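Local structure of PnpC (Pseudomonas putida, 3N9T) at residues 133-138 with 282-287; 142-147 with 223-228. The protein is a ferric iron-dependent hydroxyquinol 1,2-dioxygenase of the intradiol family, which probably cleaves the aromatic ring of hydroxyquinol between two adjacent hydroxylated carbons. All coordinates share one frame; numbering follows the deposited sequence.

Interaction 1. Residues 133-138 with 282-287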
# COMPACT_ATOMS: atom_id res chain seq x y z
N TYR A 133 1.57 -13.17 39.03
CA TYR A 133 1.53 -12.20 40.11
C TYR A 133 2.76 -11.28 40.06
O TYR A 133 3.72 -11.53 39.30
CB TYR A 133 1.43 -12.94 41.49
CG TYR A 133 2.69 -13.62 41.94
CD1 TYR A 133 3.28 -14.66 41.18
CD2 TYR A 133 3.23 -13.34 43.20
CE1 TYR A 133 4.47 -15.30 41.62
CE2 TYR A 133 4.40 -13.99 43.66
CZ TYR A 133 4.99 -14.98 42.87
OH TYR A 133 6.14 -15.59 43.31
N GLY A 134 2.74 -10.21 40.86
CA GLY A 134 3.88 -9.28 40.82
C GLY A 134 3.47 -7.93 41.41
O GLY A 134 2.64 -7.87 42.32
N ARG A 135 4.10 -6.88 40.93
CA ARG A 135 3.87 -5.54 41.46
C ARG A 135 3.77 -4.56 40.33
O ARG A 135 4.18 -4.85 39.22
CB ARG A 135 5.00 -5.15 42.43
CG ARG A 135 5.24 -6.23 43.61
CD ARG A 135 6.51 -5.91 44.45
NE ARG A 135 6.15 -4.85 45.37
CZ ARG A 135 6.99 -3.98 45.95
NH1 ARG A 135 8.31 -3.99 45.69
NH2 ARG A 135 6.46 -3.08 46.81
N VAL A 136 3.14 -3.42 40.61
CA VAL A 136 3.23 -2.28 39.72
C VAL A 136 4.01 -1.21 40.49
O VAL A 136 3.64 -0.84 41.59
CB VAL A 136 1.86 -1.80 39.33
CG1 VAL A 136 1.99 -0.54 38.37
CG2 VAL A 136 1.05 -2.96 38.64
N LEU A 137 5.11 -0.73 39.90
CA LEU A 137 6.01 0.16 40.59
C LEU A 137 6.20 1.42 39.75
O LEU A 137 5.83 1.42 38.54
CB LEU A 137 7.36 -0.57 40.72
CG LEU A 137 7.38 -1.87 41.53
CD1 LEU A 137 8.81 -2.41 41.57
CD2 LEU A 137 6.82 -1.62 42.94
N ASP A 138 6.73 2.48 40.37
CA ASP A 138 7.20 3.64 39.63
C ASP A 138 8.65 3.41 39.32
O ASP A 138 9.27 2.40 39.73
CB ASP A 138 7.01 5.01 40.37
CG ASP A 138 7.73 5.09 41.73
OD1 ASP A 138 8.70 4.38 41.93
OD2 ASP A 138 7.30 5.86 42.63
N TYR A 282 6.06 -14.36 37.66
CA TYR A 282 6.19 -13.22 38.54
C TYR A 282 6.69 -12.06 37.72
O TYR A 282 7.74 -12.19 37.06
CB TYR A 282 7.24 -13.48 39.68
CG TYR A 282 7.39 -12.26 40.59
CD1 TYR A 282 6.45 -11.97 41.56
CD2 TYR A 282 8.49 -11.40 40.45
CE1 TYR A 282 6.56 -10.85 42.36
CE2 TYR A 282 8.64 -10.32 41.25
CZ TYR A 282 7.67 -10.03 42.19
OH TYR A 282 7.76 -8.93 42.97
N TYR A 283 6.02 -10.92 37.79
CA TYR A 283 6.49 -9.80 36.99
C TYR A 283 6.35 -8.44 37.66
O TYR A 283 5.30 -8.15 38.21
CB TYR A 283 5.84 -9.80 35.59
CG TYR A 283 6.61 -8.90 34.56
CD1 TYR A 283 7.69 -9.41 33.84
CD2 TYR A 283 6.25 -7.56 34.34
CE1 TYR A 283 8.40 -8.64 32.92
CE2 TYR A 283 6.93 -6.77 33.41
CZ TYR A 283 8.01 -7.32 32.72
OH TYR A 283 8.69 -6.59 31.78
N GLU A 284 7.40 -7.61 37.61
CA GLU A 284 7.23 -6.24 38.14
C GLU A 284 7.11 -5.18 37.01
O GLU A 284 8.08 -4.93 36.25
CB GLU A 284 8.30 -5.87 39.14
CG GLU A 284 8.33 -6.86 40.29
CD GLU A 284 9.40 -6.51 41.32
OE1 GLU A 284 10.37 -5.81 40.97
OE2 GLU A 284 9.25 -6.96 42.48
N PHE A 285 5.92 -4.60 36.89
CA PHE A 285 5.72 -3.55 35.91
C PHE A 285 6.21 -2.21 36.48
O PHE A 285 6.04 -1.92 37.67
CB PHE A 285 4.24 -3.40 35.60
CG PHE A 285 3.67 -4.58 34.88
CD1 PHE A 285 3.85 -4.71 33.47
CD2 PHE A 285 2.92 -5.53 35.59
CE1 PHE A 285 3.33 -5.83 32.76
CE2 PHE A 285 2.39 -6.70 34.88
CZ PHE A 285 2.65 -6.83 33.45
N VAL A 286 6.78 -1.41 35.60
CA VAL A 286 7.30 -0.10 35.94
C VAL A 286 6.59 0.92 35.01
O VAL A 286 6.67 0.81 33.80
CB VAL A 286 8.88 -0.07 35.82
CG1 VAL A 286 9.43 1.34 36.14
CG2 VAL A 286 9.54 -1.17 36.73
N MET A 287 5.88 1.86 35.63
CA MET A 287 5.07 2.86 34.98
C MET A 287 5.75 4.21 35.00
O MET A 287 6.53 4.55 35.94
CB MET A 287 3.71 2.96 35.67
CG MET A 287 2.77 1.67 35.47
SD MET A 287 1.17 2.21 36.09
CE MET A 287 0.57 2.89 34.52

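Interaction 2. Residues 142-147 with 223-228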
# COMPACT_ATOMS: atom_id res chain seq x y z
N ARG A 142 9.00 2.37 43.89
CA ARG A 142 7.96 2.43 44.90
C ARG A 142 6.61 1.93 44.33
O ARG A 142 6.35 2.11 43.16
CB ARG A 142 7.77 3.89 45.34
CG ARG A 142 9.04 4.57 45.89
CD ARG A 142 8.81 6.06 46.06
NE ARG A 142 8.80 6.77 44.79
CZ ARG A 142 8.89 8.09 44.68
NH1 ARG A 142 9.00 8.80 45.80
NH2 ARG A 142 8.85 8.70 43.49
N PRO A 143 5.74 1.39 45.19
CA PRO A 143 4.53 0.75 44.72
C PRO A 143 3.55 1.79 44.19
O PRO A 143 3.41 2.89 44.76
CB PRO A 143 3.93 0.12 45.99
CG PRO A 143 4.91 0.36 47.10
CD PRO A 143 5.79 1.48 46.66
N VAL A 144 2.84 1.42 43.12
CA VAL A 144 1.75 2.25 42.61
C VAL A 144 0.55 1.57 43.14
O VAL A 144 0.33 0.37 42.88
CB VAL A 144 1.74 2.24 41.11
CG1 VAL A 144 0.51 3.02 40.58
CG2 VAL A 144 3.06 2.83 40.59
N VAL A 145 -0.25 2.32 43.88
CA VAL A 145 -1.36 1.76 44.62
C VAL A 145 -2.64 1.97 43.85
O VAL A 145 -2.89 3.05 43.37
CB VAL A 145 -1.44 2.43 46.03
CG1 VAL A 145 -2.72 2.01 46.77
CG2 VAL A 145 -0.11 2.09 46.81
N GLY A 146 -3.46 0.93 43.70
CA GLY A 146 -4.74 1.09 43.01
C GLY A 146 -4.61 1.20 41.47
O GLY A 146 -5.59 1.50 40.76
N ALA A 147 -3.45 0.87 40.94
CA ALA A 147 -3.39 0.69 39.49
C ALA A 147 -4.42 -0.34 39.02
O ALA A 147 -4.71 -1.31 39.72
CB ALA A 147 -2.00 0.25 39.11
N ILE A 223 -2.35 -1.25 31.71
CA ILE A 223 -2.27 -0.81 33.10
C ILE A 223 -2.42 0.70 33.15
O ILE A 223 -1.78 1.41 32.38
CB ILE A 223 -0.89 -1.21 33.69
CG1 ILE A 223 -0.67 -2.72 33.43
CG2 ILE A 223 -0.79 -0.91 35.21
CD1 ILE A 223 0.52 -3.29 34.00
N GLN A 224 -3.30 1.18 34.03
CA GLN A 224 -3.57 2.61 34.17
C GLN A 224 -3.55 2.96 35.65
O GLN A 224 -3.98 2.16 36.47
CB GLN A 224 -4.95 2.96 33.57
CG GLN A 224 -4.96 2.94 32.07
CD GLN A 224 -6.35 3.12 31.54
OE1 GLN A 224 -7.13 2.18 31.48
NE2 GLN A 224 -6.67 4.32 31.20
N ALA A 225 -3.03 4.14 35.96
CA ALA A 225 -3.13 4.71 37.30
C ALA A 225 -3.01 6.25 37.25
O ALA A 225 -2.27 6.78 36.44
CB ALA A 225 -2.04 4.14 38.23
N PRO A 226 -3.72 6.93 38.17
CA PRO A 226 -3.71 8.42 38.22
C PRO A 226 -2.28 8.90 38.40
O PRO A 226 -1.56 8.41 39.27
CB PRO A 226 -4.57 8.74 39.47
CG PRO A 226 -5.51 7.49 39.59
CD PRO A 226 -4.56 6.33 39.22
N GLY A 227 -1.84 9.81 37.54
CA GLY A 227 -0.49 10.31 37.66
C GLY A 227 0.47 9.62 36.73
O GLY A 227 1.58 10.10 36.57
N TYR A 228 0.06 8.49 36.12
CA TYR A 228 1.00 7.70 35.31
C TYR A 228 0.48 7.55 33.88
O TYR A 228 -0.70 7.51 33.64
CB TYR A 228 1.27 6.30 35.94
CG TYR A 228 1.88 6.40 37.27
CD1 TYR A 228 1.09 6.61 38.39
CD2 TYR A 228 3.25 6.37 37.41
CE1 TYR A 228 1.64 6.76 39.63
CE2 TYR A 228 3.83 6.54 38.66
CZ TYR A 228 3.02 6.73 39.75
OH TYR A 228 3.57 6.88 41.00

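Interaction 1. Residues 133-138 with 282-287
Five backbone hydrogen bonds join the two strands in parallel register, Y133 beside Y282 through to L137 beside V286. On the 133-138 side the odd-numbered residues do all the bonding: the oxygens of Y133, R135 and L137 accept from Y283, F285 and M287, while the nitrogens of R135 and L137 donate back to Y283 and F285. The shortest, L137 N to F285 O at 2.7 Å, runs nearly along the C=O axis; the longest, R135 N to Y283 O at 3.2 Å, meets its carbonyl from above the plane. G134 has backbone angles suited to glycine, and a CB there would collide with the carbonyl oxygen of Y283. Beside it, Y282 OH donates to the anti lone pair of E284 OE2, 2.5 Å away. R135 runs alongside both, its CD 3.5 Å from E284 OE2, but its guanidinium passes on to D181 O. Y282 CG stands anti to the backbone N (chi1 179°), which turns the ring edge onto the face of Y133 in a T-shaped stack, planes at 68° and CD1 3.6 Å from Y133 CE2. On the other face of the sheet, V136 CG1 meets M287 SD at 3.7 Å, and Y283 CD2 lies over the centre of the F285 ring. This is a parallel strand pair within the mixed beta-sheet framework of the intradiol dioxygenase catalytic domain.

Interaction 2. Residues 142-147 with 223-228
V144 and A147 carry the loop's side of this contact; V144 is directed from the loop onto the turn that follows strand 214-224. Its CB aims at that turn and divides into two methyls that both touch Y228, while CG1 also meets A225. CG1, anti to the backbone N (chi1 175°), reaches the methyl of A225, with V144 CG1 3.6 Å from A225 CB, and also lies 4.0 Å from CE1 of Y228. CG2, beside the backbone N, rests over one face of the Y228 ring, displaced toward the rim at the phenol end, 4.0 Å from Y228 CZ. Valine and tyrosine thus approach tip to tip, both gamma methyls near the outer part of the ring. The ring is carried by a type II beta turn, A225 to Y228, closed by the hydrogen bond from Y228 N to A225 O at 2.9 Å; G227, with phi 98°, fits its third position. An alanine in place of V144 would lack both gamma methyls and would probably loosen the packing against A225 and the face of Y228. Further along, A147 puts its CB 4.0 Å from A225 CB and 4.2 Å from I223 CG2, so the A225 methyl is approached by both V144 and A147. A CA-H...O contact, A147 CA to Q224 O at 3.4 Å, is bent at the hydrogen. The loop backbone makes polar links to other parts of the domain: V144 O accepts from S178 OG. With no hydrogen bond passing between 142-147 and 223-228, the contact rests chiefly on methyl and ring surfaces, so the fit of the two segments probably depends on shape complementarity more than on directed polar bonds.

Overall arrangement
Interactions 1 and 2 have centres 10 Å apart, and both lie in the dioxygenase domain. Both reach the same mixed sheet, interaction 1 as two of its strands, interaction 2 through the loop and turn at its end. In chain order 133-138 comes first, then 142-147, 223-228 and 282-287, so the pairing of interaction 1 encloses that of interaction 2. Strand 129-138 leads directly into the loop of 142-147, which turns back to make a probable hydrogen bond from V144 N to V136 O. On the partner side, F285 and M287 pack against I223 of strand 214-224. Together they join the paired strands 129-138 and 278-287, and the loop after the first, to the strand bearing iron ligands H218 and H220.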